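Local coordinates for endoglucanase (Thermotoga maritima, PDB 2FVG), which probably acts as a metal-dependent aminopeptidase of the M42 family that binds two divalent cations per subunit, although it is named an endoglucanase, at residues 257-260 against 261-265; 171-174 against 175-179. All coordinates share one frame; numbering follows the deposited sequence.

Interaction 1 (257-260 against 261-265)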
ATOM      1  N   GLU A 257     -13.909  11.715 -18.352  1.00 33.27           N
ATOM      2  CA  GLU A 257     -12.761  12.375 -18.971  1.00 35.19           C
ATOM      3  C   GLU A 257     -11.448  11.819 -18.473  1.00 35.28           C
ATOM      4  O   GLU A 257     -10.508  11.616 -19.255  1.00 36.74           O
ATOM      5  CB  GLU A 257     -12.787  13.891 -18.712  1.00 35.52           C
ATOM      6  CG  GLU A 257     -13.953  14.645 -19.344  1.00 47.36           C
ATOM      7  CD  GLU A 257     -15.290  14.404 -18.650  1.00 57.69           C
ATOM      8  OE1 GLU A 257     -15.296  14.121 -17.427  1.00 56.54           O
ATOM      9  OE2 GLU A 257     -16.336  14.518 -19.335  1.00 61.38           O
ATOM     10  N   ILE A 258     -11.380  11.594 -17.166  1.00 33.70           N
ATOM     11  CA  ILE A 258     -10.191  11.041 -16.547  1.00 33.75           C
ATOM     12  C   ILE A 258     -10.039   9.564 -16.884  1.00 33.49           C
ATOM     13  O   ILE A 258      -8.957   9.132 -17.274  1.00 36.04           O
ATOM     14  CB  ILE A 258     -10.161  11.283 -15.026  1.00 32.12           C
ATOM     15  CG1 ILE A 258      -9.910  12.779 -14.766  1.00 33.39           C
ATOM     16  CG2 ILE A 258      -9.087  10.432 -14.385  1.00 32.23           C
ATOM     17  CD1 ILE A 258      -9.628  13.148 -13.340  1.00 28.21           C
ATOM     18  N   PHE A 259     -11.117   8.792 -16.740  1.00 33.30           N
ATOM     19  CA  PHE A 259     -11.065   7.376 -17.065  1.00 31.27           C
ATOM     20  C   PHE A 259     -10.509   7.190 -18.483  1.00 30.90           C
ATOM     21  O   PHE A 259      -9.567   6.427 -18.694  1.00 31.98           O
ATOM     22  CB  PHE A 259     -12.452   6.711 -16.923  1.00 30.70           C
ATOM     23  CG  PHE A 259     -12.486   5.271 -17.406  1.00 31.46           C
ATOM     24  CD1 PHE A 259     -12.090   4.229 -16.573  1.00 30.29           C
ATOM     25  CD2 PHE A 259     -12.889   4.966 -18.701  1.00 26.85           C
ATOM     26  CE1 PHE A 259     -12.098   2.899 -17.027  1.00 27.59           C
ATOM     27  CE2 PHE A 259     -12.906   3.649 -19.155  1.00 30.38           C
ATOM     28  CZ  PHE A 259     -12.507   2.616 -18.315  1.00 27.57           C
ATOM     29  N   GLN A 260     -11.075   7.930 -19.432  1.00 29.33           N
ATOM     30  CA  GLN A 260     -10.724   7.821 -20.839  1.00 30.35           C
ATOM     31  C   GLN A 260      -9.309   8.278 -21.147  1.00 29.50           C
ATOM     32  O   GLN A 260      -8.660   7.692 -22.003  1.00 27.64           O
ATOM     33  CB  GLN A 260     -11.737   8.579 -21.699  1.00 30.25           C
ATOM     34  CG  GLN A 260     -11.710   8.211 -23.186  1.00 39.97           C
ATOM     35  CD  GLN A 260     -12.076   6.751 -23.442  1.00 45.38           C
ATOM     36  OE1 GLN A 260     -13.055   6.230 -22.896  1.00 47.21           O
ATOM     37  NE2 GLN A 260     -11.294   6.089 -24.283  1.00 43.53           N
ATOM     38  N   THR A 261      -8.838   9.317 -20.458  1.00 29.64           N
ATOM     39  CA  THR A 261      -7.465   9.798 -20.630  1.00 29.75           C
ATOM     40  C   THR A 261      -6.479   8.712 -20.245  1.00 29.55           C
ATOM     41  O   THR A 261      -5.476   8.496 -20.935  1.00 30.52           O
ATOM     42  CB  THR A 261      -7.178  11.064 -19.776  1.00 29.89           C
ATOM     43  OG1 THR A 261      -8.013  12.129 -20.227  1.00 28.15           O
ATOM     44  CG2 THR A 261      -5.720  11.501 -19.887  1.00 27.98           C
ATOM     45  N   ILE A 262      -6.759   8.034 -19.135  1.00 28.15           N
ATOM     46  CA  ILE A 262      -5.894   6.969 -18.667  1.00 26.44           C
ATOM     47  C   ILE A 262      -5.861   5.813 -19.676  1.00 26.60           C
ATOM     48  O   ILE A 262      -4.797   5.318 -20.047  1.00 27.93           O
ATOM     49  CB  ILE A 262      -6.321   6.477 -17.279  1.00 25.73           C
ATOM     50  CG1 ILE A 262      -6.202   7.617 -16.266  1.00 30.15           C
ATOM     51  CG2 ILE A 262      -5.428   5.340 -16.838  1.00 25.68           C
ATOM     52  CD1 ILE A 262      -6.741   7.274 -14.854  1.00 24.88           C
ATOM     53  N   VAL A 263      -7.030   5.411 -20.141  1.00 26.60           N
ATOM     54  CA  VAL A 263      -7.142   4.337 -21.123  1.00 28.43           C
ATOM     55  C   VAL A 263      -6.438   4.699 -22.427  1.00 27.40           C
ATOM     56  O   VAL A 263      -5.689   3.891 -22.977  1.00 26.81           O
ATOM     57  CB  VAL A 263      -8.622   4.009 -21.423  1.00 28.96           C
ATOM     58  CG1 VAL A 263      -8.754   3.201 -22.723  1.00 31.40           C
ATOM     59  CG2 VAL A 263      -9.235   3.301 -20.259  1.00 28.02           C
ATOM     60  N   ASP A 264      -6.683   5.902 -22.923  1.00 28.01           N
ATOM     61  CA  ASP A 264      -6.057   6.325 -24.182  1.00 28.93           C
ATOM     62  C   ASP A 264      -4.533   6.412 -24.038  1.00 28.89           C
ATOM     63  O   ASP A 264      -3.803   5.980 -24.919  1.00 31.24           O
ATOM     64  CB  ASP A 264      -6.680   7.622 -24.664  1.00 31.21           C
ATOM     65  CG  ASP A 264      -8.130   7.436 -25.113  1.00 37.99           C
ATOM     66  OD1 ASP A 264      -8.648   6.302 -25.007  1.00 42.70           O
ATOM     67  OD2 ASP A 264      -8.751   8.415 -25.581  1.00 47.04           O
ATOM     68  N   THR A 265      -4.063   6.912 -22.895  1.00 31.60           N
ATOM     69  CA  THR A 265      -2.628   7.015 -22.597  1.00 30.21           C
ATOM     70  C   THR A 265      -1.990   5.634 -22.652  1.00 31.42           C
ATOM     71  O   THR A 265      -0.899   5.456 -23.198  1.00 33.03           O
ATOM     72  CB  THR A 265      -2.400   7.623 -21.194  1.00 31.16           C
ATOM     73  OG1 THR A 265      -2.929   8.953 -21.158  1.00 27.34           O
ATOM     74  CG2 THR A 265      -0.922   7.669 -20.843  1.00 23.75           C
TER

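Interaction 2 (171-174 against 175-179)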
ATOM      1  N   GLY A 171       2.299  -0.157  -4.444  1.00 26.74           N
ATOM      2  CA  GLY A 171       1.942   1.190  -4.886  1.00 25.56           C
ATOM      3  C   GLY A 171       3.001   2.205  -4.478  1.00 25.26           C
ATOM      4  O   GLY A 171       3.400   3.056  -5.288  1.00 28.36           O
ATOM      5  N   CYS A 172       3.485   2.101  -3.243  1.00 22.62           N
ATOM      6  CA  CYS A 172       4.568   2.969  -2.731  1.00 26.10           C
ATOM      7  C   CYS A 172       5.839   2.782  -3.551  1.00 27.06           C
ATOM      8  O   CYS A 172       6.513   3.749  -3.905  1.00 26.64           O
ATOM      9  CB  CYS A 172       4.923   2.637  -1.286  1.00 27.26           C
ATOM     10  SG  CYS A 172       3.684   2.999  -0.029  1.00 30.77           S
ATOM     11  N   SER A 173       6.156   1.523  -3.843  1.00 26.79           N
ATOM     12  CA  SER A 173       7.342   1.159  -4.607  1.00 26.74           C
ATOM     13  C   SER A 173       7.270   1.740  -6.034  1.00 26.05           C
ATOM     14  O   SER A 173       8.267   2.232  -6.580  1.00 30.65           O
ATOM     15  CB  SER A 173       7.457  -0.373  -4.612  1.00 28.27           C
ATOM     16  OG  SER A 173       8.561  -0.805  -5.381  1.00 26.65           O
ATOM     17  N   VAL A 174       6.080   1.690  -6.619  1.00 26.52           N
ATOM     18  CA  VAL A 174       5.831   2.249  -7.939  1.00 29.69           C
ATOM     19  C   VAL A 174       6.184   3.732  -7.962  1.00 29.71           C
ATOM     20  O   VAL A 174       6.838   4.181  -8.884  1.00 27.39           O
ATOM     21  CB  VAL A 174       4.367   2.063  -8.406  1.00 30.64           C
ATOM     22  CG1 VAL A 174       4.123   2.792  -9.738  1.00 35.46           C
ATOM     23  CG2 VAL A 174       4.052   0.603  -8.580  1.00 30.19           C
ATOM     24  N   LEU A 175       5.748   4.473  -6.940  1.00 29.73           N
ATOM     25  CA  LEU A 175       5.989   5.916  -6.839  1.00 29.27           C
ATOM     26  C   LEU A 175       7.457   6.218  -6.696  1.00 30.22           C
ATOM     27  O   LEU A 175       7.965   7.108  -7.363  1.00 28.29           O
ATOM     28  CB  LEU A 175       5.219   6.535  -5.677  1.00 29.01           C
ATOM     29  CG  LEU A 175       3.689   6.403  -5.710  1.00 34.53           C
ATOM     30  CD1 LEU A 175       3.089   7.403  -4.758  1.00 31.60           C
ATOM     31  CD2 LEU A 175       3.138   6.624  -7.100  1.00 34.83           C
ATOM     32  N   ILE A 176       8.127   5.476  -5.815  1.00 29.94           N
ATOM     33  CA  ILE A 176       9.573   5.596  -5.633  1.00 29.69           C
ATOM     34  C   ILE A 176      10.318   5.294  -6.933  1.00 31.71           C
ATOM     35  O   ILE A 176      11.301   5.971  -7.244  1.00 31.63           O
ATOM     36  CB  ILE A 176      10.079   4.646  -4.544  1.00 28.56           C
ATOM     37  CG1 ILE A 176       9.411   4.970  -3.211  1.00 30.56           C
ATOM     38  CG2 ILE A 176      11.596   4.753  -4.385  1.00 28.25           C
ATOM     39  CD1 ILE A 176       9.805   4.001  -2.093  1.00 28.77           C
ATOM     40  N   ASP A 177       9.861   4.287  -7.688  1.00 33.11           N
ATOM     41  CA  ASP A 177      10.519   3.917  -8.958  1.00 33.70           C
ATOM     42  C   ASP A 177      10.296   4.957 -10.048  1.00 33.26           C
ATOM     43  O   ASP A 177      11.158   5.146 -10.902  1.00 35.51           O
ATOM     44  CB  ASP A 177      10.081   2.527  -9.469  1.00 33.45           C
ATOM     45  CG  ASP A 177      10.709   1.370  -8.677  1.00 42.45           C
ATOM     46  OD1 ASP A 177      11.432   1.604  -7.670  1.00 37.40           O
ATOM     47  OD2 ASP A 177      10.467   0.209  -9.072  1.00 44.45           O
ATOM     48  N   VAL A 178       9.126   5.593 -10.049  1.00 31.87           N
ATOM     49  CA  VAL A 178       8.844   6.644 -11.022  1.00 30.97           C
ATOM     50  C   VAL A 178       9.829   7.773 -10.756  1.00 32.50           C
ATOM     51  O   VAL A 178      10.451   8.299 -11.678  1.00 29.97           O
ATOM     52  CB  VAL A 178       7.381   7.140 -10.938  1.00 31.37           C
ATOM     53  CG1 VAL A 178       7.183   8.422 -11.782  1.00 24.34           C
ATOM     54  CG2 VAL A 178       6.436   6.047 -11.395  1.00 27.44           C
ATOM     55  N   LEU A 179       9.998   8.104  -9.476  1.00 33.75           N
ATOM     56  CA  LEU A 179      10.930   9.161  -9.079  1.00 34.15           C
ATOM     57  C   LEU A 179      12.383   8.807  -9.366  1.00 35.81           C
ATOM     58  O   LEU A 179      13.144   9.660  -9.842  1.00 35.52           O
ATOM     59  CB  LEU A 179      10.734   9.509  -7.612  1.00 32.32           C
ATOM     60  CG  LEU A 179       9.470  10.321  -7.343  1.00 33.83           C
ATOM     61  CD1 LEU A 179       9.180  10.396  -5.831  1.00 23.02           C
ATOM     62  CD2 LEU A 179       9.610  11.718  -7.964  1.00 24.57           C
TER
HETATM   63  O   HOH W   1      11.011   0.706  -5.326  1.00 38.84           O

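Interaction 1 (257-260 against 261-265)
Four i to i+4 backbone bonds join 257-260 to 261-265 as successive turns of helix 256-268, running from Thr261 N to Glu257 O through to Asp264 N on Gln260 O at 2.8 Å. The first is the most bent at its hydrogen, 147°, and its acceptor is shared. Thr261 OG1 also donates to Glu257 O, at 2.7 Å, and the two donors reach that oxygen from opposite faces of its carbonyl plane. Thr261 can do this because its chi1 of -64° lays the hydroxyl beside its own backbone N. Thr265 OG1 repeats the pattern one turn later, giving 2.6 Å to Thr261 O.

Gln260 and Asp264 form the polar pair. Bent at chi2 (63°), the glutamine chain curls forward so that NE2 meets the syn side of Asp264 OD1 at 2.8 Å, out of the carboxylate plane, with amide and carboxylate steeply turned against each other. Next to it, Val263 CG2 sits over one face of the Phe259 ring, 4.1 Å from its centroid, in a CH-pi contact displaced toward the rim; Phe247 meets the same ring edge-to-face. Ile258 CG2 touches Ile262 CD1 at 4.0 Å, and both isoleucines pack on Ile335.

The helix is thus amphipathic: threonine hydroxyls find acceptors in its own backbone, an amide-carboxylate bond spans the partly exposed side, and apolar contacts are kept for the buried side.

Interaction 2 (171-174 against 175-179)
The carboxylate of Asp177 is the one flat side-chain group here, and Ser173 O lies over one of its faces, 3.3 Å from Asp177 CG. Both carboxylate oxygens are linked to Ser173 OG through a third group. Asp177 OD1 accepts a short 2.5 Å bond from water 1, which lies out of the carboxylate plane on the side of Ser173 O and is hydrogen-bonded to Ser173 OG at 2.9 Å. Asp177 OD2 is hydrogen-bonded to the hydroxyl of Tyr319, from helix 316-332, and that hydroxyl also bonds Ser173 OG. The serine and aspartate side chains, one turn apart, are therefore bridged twice without meeting directly, Ser173 OG and Asp177 OD2 standing 4.3 Å from each other. The aspartate keeps CG beside its own backbone N (chi1 -75°), which folds the carboxylate back over the preceding turn.

Backbone bonds supply the frame, from Leu175 N to Gly171 O at 3.2 Å as far as Val178 N to Val174 O at 2.9 Å; Ile176 N to Cys172 O is the straightest, 170°. Ile176 CG1 leans back on Cys172 O at 3.2 Å.

The side chain of Cys172 lies about 6 Å from that of His61, a predicted zinc ligand, so this buried turn probably lies close behind the metal site. All the touching residues are buried, and helix 166-180 packs against two other helices and a strand: Val174, Asp177 and Val178 meet helix 316-332 at Lys323, Cys172 and Ile176 pack on Ile24 of helix 18-28, and Cys172 and Leu175 lie on Phe193 of strand 187-194.

From the N terminus, interaction 2 comes first, within helix 166-180, whose opening turn includes the predicted metal ligand Asp167. Interaction 1 follows much later, in helix 256-268. Each lies inside a single helix, so neither closes a loop, and the two stand in series without nesting or crossing. The centres of interactions 1 and 2 are about 21 Å apart and the nearest atoms of interactions 1 and 2 about 12 Å, with no direct touch. Helix 316-332 is the shared neighbour, meeting 171-179 through Tyr319 and Lys323 and 261-265 through Leu325. Interaction 2 lies beside the central sheet at strand 187-194, whereas interaction 1 belongs to the beta-alpha-beta unit of strands 244-245 and 274-275.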